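Long-range contacts in Card1 endonuclease domain-containing protein (Vibrio cholerae, PDB 1XMX), which is of unknown function but carries a Card1-like endonuclease domain of the PDDEXK clan and may bind nucleic acid: residues M269-D274 and T298-K303; H305-K310 and Q377-A382. All blocks are in the same frame, centred on the assembly; numbering follows the deposited sequence.

Contact 1: residues M269-D274 and T298-K303; sequences MPTIQD and TVVNNK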
loop_
_atom_site.group_PDB
_atom_site.type_symbol
_atom_site.label_atom_id
_atom_site.label_comp_id
_atom_site.label_asym_id
_atom_site.label_seq_id
_atom_site.Cartn_x
_atom_site.Cartn_y
_atom_site.Cartn_z
ATOM N N MET A 269 -14.201 -1.765 9.203
ATOM C CA MET A 269 -12.958 -2.532 9.346
ATOM C C MET A 269 -11.897 -1.534 9.702
ATOM O O MET A 269 -11.208 -1.062 8.800
ATOM C CB MET A 269 -12.478 -3.134 7.987
ATOM C CG MET A 269 -12.862 -4.612 7.669
ATOM S SD MET A 269 -11.828 -5.561 6.511
ATOM C CE MET A 269 -10.405 -5.456 7.417
ATOM N N PRO A 270 -11.770 -1.166 10.986
ATOM C CA PRO A 270 -10.698 -0.200 11.378
ATOM C C PRO A 270 -9.260 -0.620 11.067
ATOM O O PRO A 270 -8.395 0.235 11.109
ATOM C CB PRO A 270 -10.876 -0.011 12.908
ATOM C CG PRO A 270 -11.681 -1.216 13.370
ATOM C CD PRO A 270 -12.583 -1.593 12.136
ATOM N N THR A 271 -8.989 -1.887 10.746
ATOM C CA THR A 271 -7.613 -2.273 10.334
ATOM C C THR A 271 -7.205 -1.598 9.014
ATOM O O THR A 271 -6.066 -1.570 8.694
ATOM C CB THR A 271 -7.433 -3.820 10.199
ATOM O OG1 THR A 271 -8.457 -4.355 9.329
ATOM C CG2 THR A 271 -7.528 -4.522 11.561
ATOM N N ILE A 272 -8.151 -1.064 8.238
ATOM C CA ILE A 272 -7.775 -0.365 7.006
ATOM C C ILE A 272 -7.523 1.049 7.458
ATOM O O ILE A 272 -8.447 1.796 7.734
ATOM C CB ILE A 272 -8.912 -0.396 5.954
ATOM C CG1 ILE A 272 -9.328 -1.846 5.660
ATOM C CG2 ILE A 272 -8.486 0.344 4.674
ATOM C CD1 ILE A 272 -10.533 -1.978 4.806
ATOM N N GLN A 273 -6.272 1.430 7.539
ATOM C CA GLN A 273 -5.915 2.578 8.318
ATOM C C GLN A 273 -5.605 3.745 7.365
ATOM O O GLN A 273 -5.517 4.878 7.792
ATOM C CB GLN A 273 -4.739 2.161 9.201
ATOM C CG GLN A 273 -3.433 1.977 8.410
ATOM C CD GLN A 273 -2.530 0.997 9.067
ATOM O OE1 GLN A 273 -2.849 -0.180 9.133
ATOM N NE2 GLN A 273 -1.423 1.470 9.589
ATOM N N ASP A 274 -5.466 3.458 6.070
ATOM C CA ASP A 274 -5.171 4.472 5.052
ATOM C C ASP A 274 -5.572 3.999 3.628
ATOM O O ASP A 274 -5.536 2.827 3.342
ATOM C CB ASP A 274 -3.698 4.927 5.076
ATOM C CG ASP A 274 -3.508 6.295 4.383
ATOM O OD1 ASP A 274 -4.515 7.012 4.200
ATOM O OD2 ASP A 274 -2.395 6.684 4.021
ATOM N N THR A 298 -3.674 0.901 -0.154
ATOM C CA THR A 298 -4.090 0.937 1.259
ATOM C C THR A 298 -2.967 0.479 2.194
ATOM O O THR A 298 -1.981 -0.136 1.765
ATOM C CB THR A 298 -5.309 0.046 1.549
ATOM O OG1 THR A 298 -4.985 -1.308 1.233
ATOM C CG2 THR A 298 -6.478 0.429 0.705
ATOM N N VAL A 299 -3.092 0.821 3.471
ATOM C CA VAL A 299 -2.347 0.101 4.507
ATOM C C VAL A 299 -3.426 -0.567 5.377
ATOM O O VAL A 299 -4.413 0.092 5.791
ATOM C CB VAL A 299 -1.411 1.042 5.365
ATOM C CG1 VAL A 299 -0.622 0.224 6.421
ATOM C CG2 VAL A 299 -0.425 1.788 4.481
ATOM N N VAL A 300 -3.204 -1.844 5.707
ATOM C CA VAL A 300 -4.125 -2.611 6.501
ATOM C C VAL A 300 -3.315 -3.437 7.469
ATOM O O VAL A 300 -2.445 -4.159 7.044
ATOM C CB VAL A 300 -4.915 -3.615 5.628
ATOM C CG1 VAL A 300 -5.975 -4.316 6.447
ATOM C CG2 VAL A 300 -5.488 -2.873 4.341
ATOM N N ASN A 301 -3.636 -3.346 8.770
ATOM C CA ASN A 301 -2.886 -4.009 9.798
ATOM C C ASN A 301 -1.393 -3.744 9.622
ATOM O O ASN A 301 -0.571 -4.677 9.719
ATOM C CB ASN A 301 -3.197 -5.505 9.901
ATOM C CG ASN A 301 -2.676 -6.095 11.236
ATOM O OD1 ASN A 301 -2.637 -5.407 12.225
ATOM N ND2 ASN A 301 -2.297 -7.350 11.241
ATOM N N ASN A 302 -1.070 -2.475 9.358
ATOM C CA ASN A 302 0.298 -2.028 9.191
ATOM C C ASN A 302 1.061 -2.685 8.015
ATOM O O ASN A 302 2.284 -2.575 7.972
ATOM C CB ASN A 302 1.101 -2.179 10.493
ATOM C CG ASN A 302 0.629 -1.244 11.578
ATOM O OD1 ASN A 302 0.439 -0.037 11.351
ATOM N ND2 ASN A 302 0.407 -1.794 12.778
ATOM N N LYS A 303 0.341 -3.376 7.100
ATOM C CA LYS A 303 0.910 -3.950 5.864
ATOM C C LYS A 303 0.403 -3.183 4.596
ATOM O O LYS A 303 -0.824 -2.970 4.424
ATOM C CB LYS A 303 0.489 -5.392 5.745
ATOM C CG LYS A 303 0.745 -6.200 6.939
ATOM C CD LYS A 303 0.179 -7.606 6.820
ATOM C CE LYS A 303 0.293 -8.254 8.178
ATOM N NZ LYS A 303 -0.185 -9.609 8.125
#

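Contact 2: residues H305-K310 and Q377-A382; sequences HIIECK and QWFKAA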
loop_
_atom_site.group_PDB
_atom_site.type_symbol
_atom_site.label_atom_id
_atom_site.label_comp_id
_atom_site.label_asym_id
_atom_site.label_seq_id
_atom_site.Cartn_x
_atom_site.Cartn_y
_atom_site.Cartn_z
ATOM N N HIS A 305 -1.000 -2.613 1.112
ATOM C CA HIS A 305 -1.817 -3.386 0.151
ATOM C C HIS A 305 -2.020 -2.542 -1.106
ATOM O O HIS A 305 -2.590 -1.438 -1.037
ATOM C CB HIS A 305 -3.199 -3.666 0.702
ATOM C CG HIS A 305 -3.237 -4.797 1.676
ATOM N ND1 HIS A 305 -2.503 -4.792 2.848
ATOM C CD2 HIS A 305 -3.874 -5.985 1.633
ATOM C CE1 HIS A 305 -2.717 -5.924 3.497
ATOM N NE2 HIS A 305 -3.557 -6.662 2.788
ATOM N N ILE A 306 -1.538 -3.062 -2.231
ATOM C CA ILE A 306 -1.697 -2.396 -3.531
ATOM C C ILE A 306 -2.664 -3.136 -4.467
ATOM O O ILE A 306 -2.571 -4.362 -4.701
ATOM C CB ILE A 306 -0.349 -2.303 -4.294
ATOM C CG1 ILE A 306 0.702 -1.586 -3.474
ATOM C CG2 ILE A 306 -0.520 -1.494 -5.662
ATOM C CD1 ILE A 306 2.102 -1.896 -4.077
ATOM N N ILE A 307 -3.527 -2.361 -5.095
ATOM C CA ILE A 307 -4.473 -2.928 -6.037
ATOM C C ILE A 307 -4.246 -2.263 -7.397
ATOM O O ILE A 307 -4.316 -1.010 -7.510
ATOM C CB ILE A 307 -5.915 -2.692 -5.561
ATOM C CG1 ILE A 307 -6.100 -3.260 -4.160
ATOM C CG2 ILE A 307 -6.932 -3.347 -6.572
ATOM C CD1 ILE A 307 -7.412 -2.832 -3.490
ATOM N N GLU A 308 -3.934 -3.096 -8.394
ATOM C CA GLU A 308 -3.882 -2.646 -9.768
ATOM C C GLU A 308 -5.243 -2.972 -10.367
ATOM O O GLU A 308 -5.730 -4.107 -10.215
ATOM C CB GLU A 308 -2.855 -3.435 -10.573
ATOM C CG GLU A 308 -2.606 -2.810 -11.957
ATOM C CD GLU A 308 -1.380 -3.361 -12.646
ATOM O OE1 GLU A 308 -0.577 -4.041 -11.971
ATOM O OE2 GLU A 308 -1.214 -3.130 -13.876
ATOM N N CYS A 309 -5.854 -1.981 -11.013
ATOM C CA CYS A 309 -7.065 -2.189 -11.836
ATOM C C CYS A 309 -6.739 -2.217 -13.350
ATOM O O CYS A 309 -6.056 -1.333 -13.846
ATOM C CB CYS A 309 -8.125 -1.144 -11.504
ATOM S SG CYS A 309 -8.461 -1.153 -9.732
ATOM N N LYS A 310 -7.136 -3.286 -14.030
ATOM C CA LYS A 310 -7.121 -3.334 -15.485
ATOM C C LYS A 310 -8.550 -3.403 -16.046
ATOM O O LYS A 310 -9.410 -4.149 -15.547
ATOM C CB LYS A 310 -6.283 -4.498 -16.015
ATOM C CG LYS A 310 -4.766 -4.285 -15.841
ATOM C CD LYS A 310 -3.978 -5.461 -16.412
ATOM C CE LYS A 310 -3.901 -5.456 -17.927
ATOM N NZ LYS A 310 -3.771 -4.023 -18.403
ATOM N N GLN A 377 -12.750 -9.966 2.208
ATOM C CA GLN A 377 -11.999 -11.160 2.480
ATOM C C GLN A 377 -10.496 -10.920 2.414
ATOM O O GLN A 377 -9.770 -11.371 3.315
ATOM C CB GLN A 377 -12.423 -12.270 1.537
ATOM C CG GLN A 377 -13.901 -12.631 1.769
ATOM C CD GLN A 377 -14.462 -13.615 0.745
ATOM O OE1 GLN A 377 -13.952 -13.749 -0.381
ATOM N NE2 GLN A 377 -15.548 -14.243 1.098
ATOM N N TRP A 378 -10.031 -10.179 1.400
ATOM C CA TRP A 378 -8.591 -9.977 1.166
ATOM C C TRP A 378 -8.063 -9.191 2.344
ATOM O O TRP A 378 -7.005 -9.555 2.921
ATOM C CB TRP A 378 -8.325 -9.182 -0.107
ATOM C CG TRP A 378 -6.877 -9.069 -0.529
ATOM C CD1 TRP A 378 -5.959 -10.083 -0.634
ATOM C CD2 TRP A 378 -6.220 -7.873 -0.950
ATOM N NE1 TRP A 378 -4.718 -9.559 -1.034
ATOM C CE2 TRP A 378 -4.879 -8.208 -1.259
ATOM C CE3 TRP A 378 -6.623 -6.538 -1.077
ATOM C CZ2 TRP A 378 -3.976 -7.262 -1.712
ATOM C CZ3 TRP A 378 -5.714 -5.607 -1.493
ATOM C CH2 TRP A 378 -4.406 -5.982 -1.837
ATOM N N PHE A 379 -8.834 -8.175 2.754
ATOM C CA PHE A 379 -8.409 -7.311 3.868
ATOM C C PHE A 379 -8.479 -7.990 5.244
ATOM O O PHE A 379 -7.714 -7.619 6.152
ATOM C CB PHE A 379 -9.236 -6.049 3.940
ATOM C CG PHE A 379 -9.033 -5.107 2.772
ATOM C CD1 PHE A 379 -7.759 -4.894 2.233
ATOM C CD2 PHE A 379 -10.121 -4.430 2.206
ATOM C CE1 PHE A 379 -7.560 -3.973 1.182
ATOM C CE2 PHE A 379 -9.919 -3.497 1.144
ATOM C CZ PHE A 379 -8.645 -3.278 0.633
ATOM N N LYS A 380 -9.439 -8.898 5.425
ATOM C CA LYS A 380 -9.523 -9.706 6.643
ATOM C C LYS A 380 -8.272 -10.570 6.777
ATOM O O LYS A 380 -7.720 -10.676 7.876
ATOM C CB LYS A 380 -10.773 -10.589 6.704
ATOM C CG LYS A 380 -12.080 -9.755 6.693
ATOM C CD LYS A 380 -13.254 -10.479 7.329
ATOM C CE LYS A 380 -14.479 -10.439 6.373
ATOM N NZ LYS A 380 -15.772 -10.820 6.998
ATOM N N ALA A 381 -7.849 -11.177 5.673
ATOM C CA ALA A 381 -6.633 -11.978 5.663
ATOM C C ALA A 381 -5.401 -11.217 6.109
ATOM O O ALA A 381 -4.441 -11.841 6.536
ATOM C CB ALA A 381 -6.431 -12.694 4.332
ATOM N N ALA A 382 -5.420 -9.882 6.102
ATOM C CA ALA A 382 -4.299 -9.130 6.684
ATOM C C ALA A 382 -4.135 -9.292 8.225
ATOM O O ALA A 382 -3.098 -8.898 8.788
ATOM C CB ALA A 382 -4.363 -7.595 6.298
#

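Contact 1: residues M269-D274 and T298-K303
Strands 272-276 and 288-300 pair here through a classic beta bulge in the mixed sheet of the Card1-like endonuclease domain, Gln273 and Asp274 both facing Val299. The register proves the bulge: Ile272 and Val300 form an antiparallel non-hydrogen-bonded pair, whereas Asp274 and Val299 form a hydrogen-bonded pair one residue out of step. Val299 is gripped from both bulge residues, since its O accepts from Gln273 N at 2.9 Å, almost in line with the carbonyl, and its N donates to Asp274 O at 3.2 Å from well above that carbonyl plane. Just beyond the last bridge, Thr271 O has two partners, accepting a hydrogen bond from Asn301 N and a CA-H...O contact from Val300 CA. On the face carrying Ile272 and Val300, these two side chains lie side by side, CG1 of Ile272 being 4.2 Å from CG2 of Val300, and Phe379 of helix 371-380 packs against both.

Gln273 adds a side-chain clamp on the type I' turn Val300-Lys303. Its CG, set between the backbone N and carbonyl carbon (chi1 72°), comes within 3.4 Å of Val299 O. The chain is extended beyond CG, and CD passes 3.4 Å from Val299 CG1. The two amide planes of Gln273 and Asn302 stand 79° apart. Asn302 ND2 is hydrogen-bonded to Asp123 OD2 and Gln139 O, and Gln273 NE2 also to Ile142 O. Gln273 OE1 takes Asn302 N at 2.9 Å, while Gln273 NE2, above the Asn302 carbonyl plane, gives Asn302 OD1 a 3.0 Å bond, nearly straight at the hydrogen (167°).

Contact 2: residues H305-K310 and Q377-A382
His305, Trp378 and Phe379 form an aromatic cluster that joins strand 303-310 to the C-terminal end of helix 371-380. His305 presents its ring edge to a face of Trp378 in a T-shaped pair, the planes inclined at 72° and its centroid 4.6 Å from that of the six-membered ring. CD2 of His305 does the touching, 3.5 Å from CH2 of Trp378, standing 3.4 Å above the indole plane and offset toward the rim. Phe379 joins the cluster obliquely, its CD1 4.1 Å from His305 CD2.

Aliphatic contacts flank the rings. Ile307 CG1 meets Trp378 CZ3 at 3.6 Å and Ile307 CD1 approaches Phe379 CZ, while Ala382 CB rests 3.7 Å from both CE1 and NE2 of His305.

Polar contacts fix the imidazole from outside: its ND1 is hydrogen-bonded to Lys303 O and its NE2 to Arg338 NH2, which should hold the ring's rotation. Both bonds are consistent with a neutral ring protonated on ND1, since a carbonyl only accepts and a guanidinium only donates; the Arg338 charge, also in cation-pi contact with Trp378, would probably act likewise. With Val258 and Val262 of helix 243-266 packing on Ile307 and Phe379, this is the helix-on-sheet core of an alpha/beta domain, consistent with the PDDEXK fold.

Overall arrangement
Both contacts are buried, and they share one sheet, in which strands 288-300 and 303-310 are adjacent. Their chemistry follows their place: contact 1 works within the sheet and its adjoining turn, through three backbone hydrogen bonds and two from the Gln273 side chain, burying 385 Å², whereas contact 2 joins the sheet to a helix through rings and aliphatic groups, burying 277 Å² without a hydrogen bond between its two segments. Thr298 N lies 2.7 Å from His305 O, a probable hydrogen bond, and Ile272 CD1 packs on Phe379 CD2 at 3.6 Å. Phe379 thus belongs to both, and Asn301 ND2 is probably hydrogen-bonded to Ala382 O at 3.0 Å, linking the turn to the residues after helix 371-380.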